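Side-chain contacts in response regulator (Xanthomonas campestris pv. campestris, PDB 3QYY), which probably makes the second messenger cyclic di-GMP as a diguanylate cyclase, and binds cyclic di-GMP at the active site of its GGDEF domain: residues 51-54 with 55-59; 110-113 with 114-117; 75-78 with 79-82; 25-28 with 29-32; 6-9 with 10-14. All coordinates share one frame; numbering follows the deposited sequence.

From the N terminus, contact 5 (6-14) forms the short helix 7-12 and contact 4 (25-32) lies on the next helix, 22-38; the two touch where Q27 meets K8 and L12. Contact 1 (51-59) follows strand 44-50 and opens helix 53-60 at the cyclic di-GMP site. Contact 3 (75-82) ends helix 62-77 and turns the chain toward strand 85-90, and contact 2 (110-117) is the last part of helix 102-116. All five are local and run in series, so none encloses or crosses another. Contacts 2 and 3 join two helices, W112 NE1 lying 2.8 Å from S75 OG, while Y77 of contact 3 brushes F13 of contact 5.

Contact 1. Residues 51-54 with 55-59; sequences DNLK and PINDR. With C2E (9,9'-[(2R,3R,3aS,5S,7aR,9R,10R,10aS,12S,14aR)-3,5,10,12-tetrahydroxy-5,12-dioxidooctahydro-2H,7H-difuro[3,2-d:3',2'-j][1,3,7,9,2,8]tetraoxadiphosphacyclododecine-2,9-diyl]bis(2-amino-1,9-dihydro-6H-purin-6-one)), chain F.
N57 and K54 both reach the bound cyclic di-GMP from the first turns of helix 53-60, which follows strand 44-50 in the GGDEF domain. The N57 amide reads one guanine and its ribose. N57 OD1 accepts from N21 of the nucleotide at 2.9 Å in a nearly straight bond (176°), while N57 ND2 gives to the guanine N31 at 3.0 Å and to the ribose hydroxyl oxygen O2A at 2.9 Å. Bonds at both ends of the amide fix its rotation. K54, with CG anti to the backbone N (chi1 -158°) and an extended chain, carries NZ to the phosphate oxygen O1P; D149 and Y145 of the second subunit also bind this ammonium, so the site is shared between subunits. N52 faces elsewhere, its amide held by the backbone of H127 and P125. Within the helix, D58 N donates to K54 O and N57 N to L53 O. L53 lies against the nucleotide, its CD2 3.5 Å from the ribose carbon C1A.

Contact 2. Residues 110-113 with 114-117; sequences NQWL and SMLE
The last turns of helix 102-116, packed beside helix 62-77 in the GGDEF domain, bring W112 against L116 and M115 one turn further on. Methyl CD1 of L116 sits over one face of the W112 indole, offset toward the rim, in a CH-pi contact 3.9 Å from the centroid of the five-membered ring; its nearest ring atom is W112 CE2 at 3.6 Å. M115 bends at chi2 and chi3, which carries CE to 3.9 Å from W112 CD1. A chi1 of 169° swings the indole away from its own backbone N toward helix 62-77, where S75 accepts the bond from NE1 and W79 meets the ring. On the exposed flank, N110 O takes two bonds, from S114 N at 2.9 Å and from S114 OG at 2.7 Å, arriving from opposite faces of the carbonyl plane. E117, just beyond, pairs with R161. Such i to i+3 and i to i+4 contacts, with a serine bonded to the preceding turn, are typical of an amphipathic alpha-helix packed on its neighbours.

Contact 3. Residues 75-78 with 79-82; sequences SAYG and WLGA
W79 folds back over A76 where helix 62-77 of the GGDEF domain gives way to the loop before strand 85-90. Its CB lies beside the G78 carbonyl carbon, and W79 CG, set between backbone N and carbonyl carbon (chi1 60°), comes within 3.6 Å of A76 O. From there the indole spreads across that oxygen, which stands 3.5 Å above the ring plane, offset toward the rim. W79 CD1 is 3.5 Å from S75 O, and W79 NE1 passes A76 CA at 3.7 Å. Beyond these segments the ring touches K108 and V98. A76 O also receives two backbone bonds: W79 N comes from above the carbonyl plane in a nearly straight hydrogen bond (N-H...O 172°), and L80 N lies close to the direction of the carbonyl bond. L80 lies against the same face of the indole as A76 O, with CD2 over the rim, and also touches I86 and I96 of the sheet. L80 CD1 rests on both helix residues, 4.2 Å from A76 CB and 4.3 Å from Y77 CD1.

Contact 4. Residues 25-28 with 29-32; sequences CEQA and MRDS
R30 and Q27 lie side by side on helix 22-38, pointing the same way, with the glutamine CG over one face of the guanidinium and 3.6 Å from R30 NH2. The amide and guanidinium planes are turned 45° apart. This is an apolar methylene against a flat cation; the amide end of Q27 runs on toward K8 and L12 of helix 7-12. The M29 chain passes the C25 carbonyl, its CG 3.3 Å from C25 O, and then bends at chi3, bringing M29 CE to 4.0 Å from E26 CA. C25 and M29 together face W89 and L95 of the sheet.

The charged pairing is between sequence neighbours. R30 grips D31 side-on, NE at 3.0 Å and NH2 at 2.9 Å both meeting the single oxygen D31 OD1 within the guanidinium plane. NH2 meets OD1 on that oxygen's syn lone pair, whereas NE comes from the syn side but 31° out of the carboxylate plane; the bend in the arginine at chi3 (63°) turns the group back to the aspartate. This double hold fixes the guanidinium's rotation.

Backbone bonds make up the third group: M29, R30, D31 and S32 donate in turn to C25, E26, Q27 and A28, with D31 N to Q27 O at 3.0 Å. S32 OG is hydrogen-bonded to W85. C25, M29 and S32 line one buried face, with E26, R30 and D31 on the exposed one, the pattern of an amphipathic helix covering the sheet of the GGDEF domain.

Contact 5. Residues 6-9 with 10-14; sequences DLKR and HALFD
A11 N donates to L7 O at 3.0 Å in the carbonyl plane and L12 N to K8 O, while the bonds that H10 N gives to D6 O and L7 O, A11 N to K8 O and F13 N to R9 O are weak, as the short helix 7-12 unwinds into an extended residue at F13. K8 arches over L12: bent at chi2 (-73°) and again at chi3, its chain runs obliquely across the leucine, with K8 CD 3.7 Å from L12 CD2. On this side the helix, at the start of the GGDEF construct, is set against helix 22-38. Toward the N terminus, the H10 ring swings back to the first turn, its CD2 3.1 Å from D6 O. F13 presents the edge of its ring to the end of the helix, CD1 lying 3.4 Å from R9 O and 3.7 Å from R9 CA. After it D14 leaves for R88, with which OD1 forms a salt bridge, and T17.

Contact 1. Residues 51-54 with 55-59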
loop_
_atom_site.group_PDB
_atom_site.type_symbol
_atom_site.label_atom_id
_atom_site.label_comp_id
_atom_site.label_asym_id
_atom_site.label_seq_id
_atom_site.Cartn_x
_atom_site.Cartn_y
_atom_site.Cartn_z
ATOM N N ASP B 51 8.788 -3.482 -4.380
ATOM C CA ASP B 51 8.144 -4.737 -4.776
ATOM C C ASP B 51 8.421 -5.896 -3.816
ATOM O O ASP B 51 7.594 -6.799 -3.680
ATOM C CB ASP B 51 8.654 -5.196 -6.152
ATOM C CG ASP B 51 8.285 -4.255 -7.280
ATOM O OD1 ASP B 51 8.903 -4.389 -8.363
ATOM O OD2 ASP B 51 7.385 -3.405 -7.105
ATOM N N ASN B 52 9.572 -5.871 -3.150
ATOM C CA ASN B 52 9.960 -7.000 -2.297
ATOM C C ASN B 52 10.400 -6.740 -0.862
ATOM O O ASN B 52 11.246 -7.468 -0.342
ATOM C CB ASN B 52 11.081 -7.760 -3.004
ATOM C CG ASN B 52 12.369 -6.951 -3.075
ATOM O OD1 ASN B 52 12.342 -5.716 -3.117
ATOM N ND2 ASN B 52 13.506 -7.644 -3.097
ATOM N N LEU B 53 9.838 -5.734 -0.205
ATOM C CA LEU B 53 10.242 -5.457 1.168
ATOM C C LEU B 53 9.675 -6.443 2.186
ATOM O O LEU B 53 10.352 -6.808 3.144
ATOM C CB LEU B 53 9.839 -4.038 1.568
ATOM C CG LEU B 53 10.296 -3.614 2.970
ATOM C CD1 LEU B 53 11.814 -3.794 3.092
ATOM C CD2 LEU B 53 9.907 -2.165 3.222
ATOM N N LYS B 54 8.435 -6.877 1.977
ATOM C CA LYS B 54 7.787 -7.795 2.907
ATOM C C LYS B 54 8.572 -9.080 3.185
ATOM O O LYS B 54 8.771 -9.449 4.339
ATOM C CB LYS B 54 6.382 -8.127 2.408
ATOM C CG LYS B 54 5.450 -8.610 3.495
ATOM C CD LYS B 54 4.011 -8.445 3.047
ATOM C CE LYS B 54 3.058 -8.755 4.166
ATOM N NZ LYS B 54 1.673 -8.416 3.761
ATOM N N PRO B 55 9.018 -9.787 2.135
ATOM C CA PRO B 55 9.774 -11.012 2.415
ATOM C C PRO B 55 11.027 -10.747 3.259
ATOM O O PRO B 55 11.448 -11.602 4.037
ATOM C CB PRO B 55 10.087 -11.560 1.016
ATOM C CG PRO B 55 10.017 -10.344 0.129
ATOM C CD PRO B 55 8.844 -9.588 0.688
ATOM N N ILE B 56 11.608 -9.558 3.123
ATOM C CA ILE B 56 12.793 -9.207 3.902
ATOM C C ILE B 56 12.444 -9.115 5.387
ATOM O O ILE B 56 13.195 -9.604 6.238
ATOM C CB ILE B 56 13.414 -7.870 3.413
ATOM C CG1 ILE B 56 13.975 -8.060 2.001
ATOM C CG2 ILE B 56 14.519 -7.417 4.369
ATOM C CD1 ILE B 56 14.457 -6.781 1.332
ATOM N N ASN B 57 11.303 -8.501 5.705
ATOM C CA ASN B 57 10.874 -8.395 7.100
ATOM C C ASN B 57 10.564 -9.778 7.671
ATOM O O ASN B 57 10.912 -10.086 8.813
ATOM C CB ASN B 57 9.608 -7.536 7.239
ATOM C CG ASN B 57 9.875 -6.050 7.074
ATOM O OD1 ASN B 57 10.846 -5.514 7.613
ATOM N ND2 ASN B 57 8.993 -5.372 6.347
ATOM N N ASP B 58 9.897 -10.603 6.869
ATOM C CA ASP B 58 9.507 -11.945 7.292
ATOM C C ASP B 58 10.656 -12.822 7.785
ATOM O O ASP B 58 10.533 -13.502 8.805
ATOM C CB ASP B 58 8.781 -12.660 6.150
ATOM C CG ASP B 58 7.459 -12.006 5.801
ATOM O OD1 ASP B 58 6.780 -12.497 4.878
ATOM O OD2 ASP B 58 7.098 -10.999 6.451
ATOM N N ARG B 59 11.774 -12.810 7.071
ATOM C CA ARG B 59 12.899 -13.643 7.469
ATOM C C ARG B 59 13.951 -12.962 8.338
ATOM O O ARG B 59 14.588 -13.619 9.163
ATOM C CB ARG B 59 13.571 -14.238 6.229
ATOM C CG ARG B 59 14.084 -13.218 5.236
ATOM C CD ARG B 59 14.729 -13.910 4.048
ATOM N NE ARG B 59 15.796 -14.816 4.464
ATOM C CZ ARG B 59 16.527 -15.547 3.627
ATOM N NH1 ARG B 59 16.308 -15.482 2.320
ATOM N NH2 ARG B 59 17.477 -16.345 4.097
HETATM P P1 C2E F . 2.514 -4.917 5.634
HETATM O O2P C2E F . 3.005 -4.418 6.970
HETATM O O1P C2E F . 1.850 -6.261 5.652
HETATM O "O5'" C2E F . 1.482 -3.910 4.998
HETATM C "C5'" C2E F . 0.898 -4.204 3.712
HETATM C "C4'" C2E F . -0.014 -3.039 3.361
HETATM O "O4'" C2E F . -0.976 -2.707 4.341
HETATM C "C3'" C2E F . 0.769 -1.755 3.114
HETATM O "O3'" C2E F . 1.322 -1.728 1.788
HETATM C "C2'" C2E F . -0.280 -0.724 3.403
HETATM O "O2'" C2E F . -0.995 -0.450 2.188
HETATM C "C1'" C2E F . -1.203 -1.309 4.465
HETATM N N9 C2E F . -0.771 -0.866 5.809
HETATM C C8 C2E F . -0.212 -1.631 6.776
HETATM N N7 C2E F . 0.050 -0.910 7.885
HETATM C C5 C2E F . -0.349 0.335 7.641
HETATM C C6 C2E F . -0.377 1.613 8.397
HETATM O O6 C2E F . 0.056 1.663 9.576
HETATM N N1 C2E F . -0.886 2.713 7.789
HETATM C C2 C2E F . -1.369 2.686 6.515
HETATM N N2 C2E F . -1.865 3.811 5.969
HETATM N N3 C2E F . -1.372 1.536 5.759
HETATM C C4 C2E F . -0.884 0.361 6.268
HETATM P P11 C2E F . 2.740 -0.971 1.704
HETATM O O21 C2E F . 2.604 0.409 2.253
HETATM O O11 C2E F . 3.094 -1.006 0.259
HETATM O O5A C2E F . 3.822 -1.771 2.532
HETATM C C5A C2E F . 4.126 -3.111 2.148
HETATM C C4A C2E F . 5.133 -3.704 3.092
HETATM O O4A C2E F . 6.353 -2.925 3.246
HETATM C C3A C2E F . 4.588 -3.893 4.503
HETATM O O3A C2E F . 3.766 -5.076 4.616
HETATM C C2A C2E F . 5.849 -3.957 5.305
HETATM O O2A C2E F . 6.285 -5.328 5.349
HETATM C C1A C2E F . 6.854 -3.070 4.588
HETATM N N91 C2E F . 7.008 -1.770 5.300
HETATM C C81 C2E F . 6.327 -0.612 5.107
HETATM N N71 C2E F . 6.754 0.358 5.950
HETATM C C51 C2E F . 7.728 -0.173 6.707
HETATM C C61 C2E F . 8.629 0.280 7.805
HETATM O O61 C2E F . 8.589 1.446 8.256
HETATM N N11 C2E F . 9.512 -0.612 8.319
HETATM C C21 C2E F . 9.608 -1.906 7.872
HETATM N N21 C2E F . 10.514 -2.738 8.439
HETATM N N31 C2E F . 8.816 -2.381 6.870
HETATM C C41 C2E F . 7.879 -1.575 6.266
#

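Contact 2. Residues 110-113 with 114-117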
loop_
_atom_site.group_PDB
_atom_site.type_symbol
_atom_site.label_atom_id
_atom_site.label_comp_id
_atom_site.label_asym_id
_atom_site.label_seq_id
_atom_site.Cartn_x
_atom_site.Cartn_y
_atom_site.Cartn_z
ATOM N N ASN B 110 17.424 5.274 -13.126
ATOM C CA ASN B 110 17.590 3.876 -13.521
ATOM C C ASN B 110 18.941 3.320 -13.094
ATOM O O ASN B 110 19.049 2.157 -12.708
ATOM C CB ASN B 110 17.432 3.720 -15.035
ATOM C CG ASN B 110 16.004 3.916 -15.496
ATOM O OD1 ASN B 110 15.469 5.023 -15.443
ATOM N ND2 ASN B 110 15.373 2.836 -15.944
ATOM N N GLN B 111 19.970 4.154 -13.174
ATOM C CA GLN B 111 21.316 3.749 -12.787
ATOM C C GLN B 111 21.335 3.452 -11.290
ATOM O O GLN B 111 21.986 2.511 -10.834
ATOM C CB GLN B 111 22.307 4.867 -13.132
ATOM C CG GLN B 111 23.757 4.593 -12.758
ATOM C CD GLN B 111 24.057 4.893 -11.302
ATOM O OE1 GLN B 111 23.906 6.029 -10.848
ATOM N NE2 GLN B 111 24.487 3.877 -10.563
ATOM N N TRP B 112 20.601 4.258 -10.533
ATOM C CA TRP B 112 20.515 4.100 -9.088
ATOM C C TRP B 112 19.738 2.843 -8.704
ATOM O O TRP B 112 20.139 2.114 -7.797
ATOM C CB TRP B 112 19.849 5.338 -8.484
ATOM C CG TRP B 112 19.471 5.207 -7.044
ATOM C CD1 TRP B 112 20.298 4.916 -5.996
ATOM C CD2 TRP B 112 18.168 5.405 -6.484
ATOM N NE1 TRP B 112 19.590 4.926 -4.817
ATOM C CE2 TRP B 112 18.281 5.223 -5.088
ATOM C CE3 TRP B 112 16.916 5.722 -7.029
ATOM C CZ2 TRP B 112 17.188 5.349 -4.226
ATOM C CZ3 TRP B 112 15.827 5.848 -6.169
ATOM C CH2 TRP B 112 15.973 5.662 -4.784
ATOM N N LEU B 113 18.631 2.595 -9.399
ATOM C CA LEU B 113 17.796 1.430 -9.128
ATOM C C LEU B 113 18.500 0.141 -9.535
ATOM O O LEU B 113 18.280 -0.914 -8.938
ATOM C CB LEU B 113 16.460 1.554 -9.863
ATOM C CG LEU B 113 15.554 2.696 -9.393
ATOM C CD1 LEU B 113 14.321 2.769 -10.277
ATOM C CD2 LEU B 113 15.167 2.479 -7.931
ATOM N N SER B 114 19.343 0.227 -10.559
ATOM C CA SER B 114 20.092 -0.936 -11.018
ATOM C C SER B 114 21.078 -1.308 -9.919
ATOM O O SER B 114 21.261 -2.479 -9.596
ATOM C CB SER B 114 20.853 -0.613 -12.304
ATOM O OG SER B 114 19.960 -0.292 -13.356
ATOM N N MET B 115 21.703 -0.289 -9.343
ATOM C CA MET B 115 22.670 -0.477 -8.272
ATOM C C MET B 115 22.033 -1.162 -7.061
ATOM O O MET B 115 22.656 -2.008 -6.417
ATOM C CB MET B 115 23.251 0.884 -7.871
ATOM C CG MET B 115 24.232 0.857 -6.707
ATOM S SD MET B 115 23.427 0.635 -5.107
ATOM C CE MET B 115 22.895 2.316 -4.766
ATOM N N LEU B 116 20.791 -0.798 -6.758
ATOM C CA LEU B 116 20.087 -1.374 -5.616
ATOM C C LEU B 116 19.591 -2.793 -5.883
ATOM O O LEU B 116 19.392 -3.575 -4.952
ATOM C CB LEU B 116 18.901 -0.486 -5.228
ATOM C CG LEU B 116 19.227 0.925 -4.733
ATOM C CD1 LEU B 116 17.936 1.677 -4.462
ATOM C CD2 LEU B 116 20.076 0.848 -3.473
ATOM N N GLU B 117 19.400 -3.119 -7.156
ATOM C CA GLU B 117 18.919 -4.437 -7.549
ATOM C C GLU B 117 20.063 -5.437 -7.704
ATOM O O GLU B 117 19.944 -6.560 -7.172
ATOM C CB GLU B 117 18.135 -4.329 -8.859
ATOM C CG GLU B 117 17.369 -5.586 -9.232
ATOM C CD GLU B 117 16.543 -5.409 -10.490
ATOM O OE1 GLU B 117 15.691 -4.497 -10.516
ATOM O OE2 GLU B 117 16.741 -6.184 -11.449
#

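Contact 3. Residues 75-78 with 79-82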
loop_
_atom_site.group_PDB
_atom_site.type_symbol
_atom_site.label_atom_id
_atom_site.label_comp_id
_atom_site.label_asym_id
_atom_site.label_seq_id
_atom_site.Cartn_x
_atom_site.Cartn_y
_atom_site.Cartn_z
ATOM N N SER B 75 21.222 6.274 -0.103
ATOM C CA SER B 75 21.842 6.199 -1.421
ATOM C C SER B 75 21.295 7.260 -2.374
ATOM O O SER B 75 22.015 7.750 -3.246
ATOM C CB SER B 75 21.652 4.801 -2.020
ATOM O OG SER B 75 20.282 4.459 -2.130
ATOM N N ALA B 76 20.024 7.616 -2.207
ATOM C CA ALA B 76 19.409 8.632 -3.052
ATOM C C ALA B 76 20.108 9.972 -2.826
ATOM O O ALA B 76 20.486 10.657 -3.779
ATOM C CB ALA B 76 17.925 8.755 -2.734
ATOM N N TYR B 77 20.276 10.343 -1.559
ATOM C CA TYR B 77 20.942 11.597 -1.221
ATOM C C TYR B 77 22.360 11.612 -1.791
ATOM O O TYR B 77 22.996 12.665 -1.871
ATOM C CB TYR B 77 20.994 11.786 0.302
ATOM C CG TYR B 77 19.721 12.341 0.901
ATOM C CD1 TYR B 77 19.221 13.579 0.497
ATOM C CD2 TYR B 77 19.025 11.641 1.888
ATOM C CE1 TYR B 77 18.062 14.109 1.061
ATOM C CE2 TYR B 77 17.863 12.164 2.459
ATOM C CZ TYR B 77 17.389 13.396 2.042
ATOM O OH TYR B 77 16.252 13.921 2.609
ATOM N N GLY B 78 22.839 10.441 -2.196
ATOM C CA GLY B 78 24.174 10.332 -2.756
ATOM C C GLY B 78 24.307 10.852 -4.176
ATOM O O GLY B 78 25.423 11.059 -4.658
ATOM N N TRP B 79 23.186 11.053 -4.862
ATOM C CA TRP B 79 23.239 11.562 -6.230
ATOM C C TRP B 79 22.310 12.746 -6.468
ATOM O O TRP B 79 22.475 13.490 -7.437
ATOM C CB TRP B 79 22.932 10.448 -7.247
ATOM C CG TRP B 79 21.576 9.789 -7.127
ATOM C CD1 TRP B 79 21.292 8.600 -6.513
ATOM C CD2 TRP B 79 20.340 10.250 -7.695
ATOM N NE1 TRP B 79 19.961 8.288 -6.669
ATOM C CE2 TRP B 79 19.353 9.283 -7.389
ATOM C CE3 TRP B 79 19.970 11.383 -8.433
ATOM C CZ2 TRP B 79 18.019 9.415 -7.798
ATOM C CZ3 TRP B 79 18.642 11.516 -8.840
ATOM C CH2 TRP B 79 17.684 10.534 -8.521
ATOM N N LEU B 80 21.336 12.924 -5.581
ATOM C CA LEU B 80 20.388 14.023 -5.716
ATOM C C LEU B 80 21.086 15.375 -5.716
ATOM O O LEU B 80 22.080 15.573 -5.016
ATOM C CB LEU B 80 19.358 13.981 -4.584
ATOM C CG LEU B 80 18.302 12.875 -4.676
ATOM C CD1 LEU B 80 17.451 12.863 -3.408
ATOM C CD2 LEU B 80 17.431 13.110 -5.904
ATOM N N GLY B 81 20.552 16.301 -6.507
ATOM C CA GLY B 81 21.121 17.632 -6.590
ATOM C C GLY B 81 20.723 18.488 -5.404
ATOM O O GLY B 81 19.844 18.115 -4.628
ATOM N N ALA B 82 21.366 19.643 -5.271
ATOM C CA ALA B 82 21.100 20.561 -4.170
ATOM C C ALA B 82 19.656 21.050 -4.122
ATOM O O ALA B 82 19.166 21.445 -3.064
ATOM C CB ALA B 82 22.046 21.753 -4.254
#

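Contact 4. Residues 25-28 with 29-32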
loop_
_atom_site.group_PDB
_atom_site.type_symbol
_atom_site.label_atom_id
_atom_site.label_comp_id
_atom_site.label_asym_id
_atom_site.label_seq_id
_atom_site.Cartn_x
_atom_site.Cartn_y
_atom_site.Cartn_z
ATOM N N CYS B 25 6.465 16.053 1.141
ATOM C CA CYS B 25 6.315 15.688 -0.269
ATOM C C CYS B 25 5.365 16.669 -0.943
ATOM O O CYS B 25 5.626 17.163 -2.042
ATOM C CB CYS B 25 5.713 14.281 -0.415
ATOM S SG CYS B 25 6.806 12.898 -0.073
ATOM N N GLU B 26 4.244 16.935 -0.283
ATOM C CA GLU B 26 3.251 17.840 -0.842
ATOM C C GLU B 26 3.792 19.257 -0.992
ATOM O O GLU B 26 3.560 19.907 -2.011
ATOM C CB GLU B 26 1.985 17.818 0.016
ATOM C CG GLU B 26 1.285 16.462 0.001
ATOM C CD GLU B 26 0.047 16.415 0.879
ATOM O OE1 GLU B 26 -0.610 15.350 0.929
ATOM O OE2 GLU B 26 -0.269 17.437 1.520
ATOM N N GLN B 27 4.535 19.732 0.003
ATOM C CA GLN B 27 5.088 21.079 -0.075
ATOM C C GLN B 27 6.231 21.148 -1.083
ATOM O O GLN B 27 6.405 22.162 -1.756
ATOM C CB GLN B 27 5.585 21.542 1.297
ATOM C CG GLN B 27 5.767 23.052 1.391
ATOM C CD GLN B 27 6.108 23.514 2.793
ATOM O OE1 GLN B 27 5.479 23.097 3.764
ATOM N NE2 GLN B 27 7.098 24.391 2.903
ATOM N N ALA B 28 7.007 20.070 -1.185
ATOM C CA ALA B 28 8.122 20.013 -2.129
ATOM C C ALA B 28 7.580 20.016 -3.554
ATOM O O ALA B 28 8.121 20.690 -4.435
ATOM C CB ALA B 28 8.965 18.756 -1.887
ATOM N N MET B 29 6.513 19.256 -3.784
ATOM C CA MET B 29 5.906 19.203 -5.108
ATOM C C MET B 29 5.383 20.588 -5.481
ATOM O O MET B 29 5.581 21.056 -6.603
ATOM C CB MET B 29 4.750 18.191 -5.147
ATOM C CG MET B 29 5.176 16.734 -5.326
ATOM S SD MET B 29 3.768 15.639 -5.678
ATOM C CE MET B 29 3.124 15.392 -4.019
ATOM N N ARG B 30 4.713 21.241 -4.537
ATOM C CA ARG B 30 4.169 22.572 -4.783
ATOM C C ARG B 30 5.281 23.545 -5.162
ATOM O O ARG B 30 5.194 24.239 -6.178
ATOM C CB ARG B 30 3.445 23.100 -3.541
ATOM C CG ARG B 30 2.777 24.452 -3.754
ATOM C CD ARG B 30 2.506 25.155 -2.434
ATOM N NE ARG B 30 3.747 25.454 -1.727
ATOM C CZ ARG B 30 3.811 26.021 -0.526
ATOM N NH1 ARG B 30 2.699 26.356 0.116
ATOM N NH2 ARG B 30 4.991 26.256 0.030
ATOM N N ASP B 31 6.327 23.587 -4.344
ATOM C CA ASP B 31 7.445 24.488 -4.588
ATOM C C ASP B 31 8.171 24.196 -5.898
ATOM O O ASP B 31 8.540 25.120 -6.622
ATOM C CB ASP B 31 8.439 24.435 -3.424
ATOM C CG ASP B 31 7.843 24.949 -2.123
ATOM O OD1 ASP B 31 6.744 25.541 -2.157
ATOM O OD2 ASP B 31 8.482 24.768 -1.066
ATOM N N SER B 32 8.377 22.916 -6.201
ATOM C CA SER B 32 9.060 22.528 -7.430
ATOM C C SER B 32 8.279 22.922 -8.680
ATOM O O SER B 32 8.870 23.335 -9.679
ATOM C CB SER B 32 9.328 21.020 -7.445
ATOM O OG SER B 32 10.418 20.696 -6.598
#

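Contact 5. Residues 6-9 with 10-14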
loop_
_atom_site.group_PDB
_atom_site.type_symbol
_atom_site.label_atom_id
_atom_site.label_comp_id
_atom_site.label_asym_id
_atom_site.label_seq_id
_atom_site.Cartn_x
_atom_site.Cartn_y
_atom_site.Cartn_z
ATOM N N ASP B 6 14.099 24.223 13.293
ATOM C CA ASP B 6 13.738 23.063 14.157
ATOM C C ASP B 6 12.307 22.604 13.900
ATOM O O ASP B 6 12.063 21.428 13.627
ATOM C CB ASP B 6 13.902 23.438 15.632
ATOM C CG ASP B 6 15.352 23.673 16.015
ATOM O OD1 ASP B 6 15.601 24.155 17.141
ATOM O OD2 ASP B 6 16.243 23.371 15.191
ATOM N N LEU B 7 11.365 23.537 13.987
ATOM C CA LEU B 7 9.959 23.224 13.768
ATOM C C LEU B 7 9.734 22.506 12.438
ATOM O O LEU B 7 9.210 21.392 12.408
ATOM C CB LEU B 7 9.124 24.507 13.812
ATOM C CG LEU B 7 7.627 24.374 13.525
ATOM C CD1 LEU B 7 7.007 23.345 14.459
ATOM C CD2 LEU B 7 6.957 25.727 13.694
ATOM N N LYS B 8 10.132 23.149 11.345
ATOM C CA LYS B 8 9.974 22.587 10.005
ATOM C C LYS B 8 10.492 21.165 9.856
ATOM O O LYS B 8 9.808 20.303 9.311
ATOM C CB LYS B 8 10.677 23.469 8.970
ATOM C CG LYS B 8 9.869 24.658 8.474
ATOM C CD LYS B 8 8.732 24.243 7.538
ATOM C CE LYS B 8 7.530 23.685 8.289
ATOM N NZ LYS B 8 6.373 23.431 7.379
ATOM N N ARG B 9 11.710 20.928 10.329
ATOM C CA ARG B 9 12.325 19.611 10.226
ATOM C C ARG B 9 11.482 18.509 10.859
ATOM O O ARG B 9 11.399 17.402 10.329
ATOM C CB ARG B 9 13.721 19.650 10.847
ATOM C CG ARG B 9 14.647 20.616 10.125
ATOM C CD ARG B 9 15.977 20.798 10.830
ATOM N NE ARG B 9 16.814 21.759 10.117
ATOM C CZ ARG B 9 17.993 22.197 10.550
ATOM N NH1 ARG B 9 18.484 21.760 11.703
ATOM N NH2 ARG B 9 18.680 23.073 9.829
ATOM N N HIS B 10 10.855 18.810 11.990
ATOM C CA HIS B 10 10.015 17.826 12.659
ATOM C C HIS B 10 8.657 17.749 11.977
ATOM O O HIS B 10 7.938 16.757 12.101
ATOM C CB HIS B 10 9.836 18.195 14.131
ATOM C CG HIS B 10 11.115 18.192 14.905
ATOM N ND1 HIS B 10 11.941 17.090 14.968
ATOM C CD2 HIS B 10 11.717 19.156 15.638
ATOM C CE1 HIS B 10 12.998 17.376 15.707
ATOM N NE2 HIS B 10 12.887 18.624 16.125
ATOM N N ALA B 11 8.310 18.801 11.246
ATOM C CA ALA B 11 7.033 18.838 10.546
ATOM C C ALA B 11 7.126 18.310 9.116
ATOM O O ALA B 11 6.144 17.804 8.575
ATOM C CB ALA B 11 6.491 20.262 10.534
ATOM N N LEU B 12 8.305 18.411 8.509
ATOM C CA LEU B 12 8.470 17.986 7.120
ATOM C C LEU B 12 9.326 16.762 6.827
ATOM O O LEU B 12 9.435 16.363 5.667
ATOM C CB LEU B 12 8.998 19.158 6.285
ATOM C CG LEU B 12 7.978 20.173 5.754
ATOM C CD1 LEU B 12 7.038 20.599 6.859
ATOM C CD2 LEU B 12 8.712 21.371 5.172
ATOM N N PHE B 13 9.936 16.163 7.843
ATOM C CA PHE B 13 10.772 14.999 7.580
ATOM C C PHE B 13 10.347 13.714 8.274
ATOM O O PHE B 13 9.814 13.734 9.385
ATOM C CB PHE B 13 12.234 15.310 7.923
ATOM C CG PHE B 13 12.869 16.308 6.993
ATOM C CD1 PHE B 13 12.586 17.665 7.106
ATOM C CD2 PHE B 13 13.733 15.885 5.988
ATOM C CE1 PHE B 13 13.154 18.589 6.229
ATOM C CE2 PHE B 13 14.308 16.801 5.105
ATOM C CZ PHE B 13 14.017 18.155 5.227
ATOM N N ASP B 14 10.586 12.596 7.593
ATOM C CA ASP B 14 10.266 11.274 8.116
ATOM C C ASP B 14 11.376 10.886 9.085
ATOM O O ASP B 14 12.531 10.730 8.685
ATOM C CB ASP B 14 10.214 10.248 6.982
ATOM C CG ASP B 14 10.008 8.840 7.490
ATOM O OD1 ASP B 14 10.804 7.948 7.129
ATOM O OD2 ASP B 14 9.047 8.630 8.256
#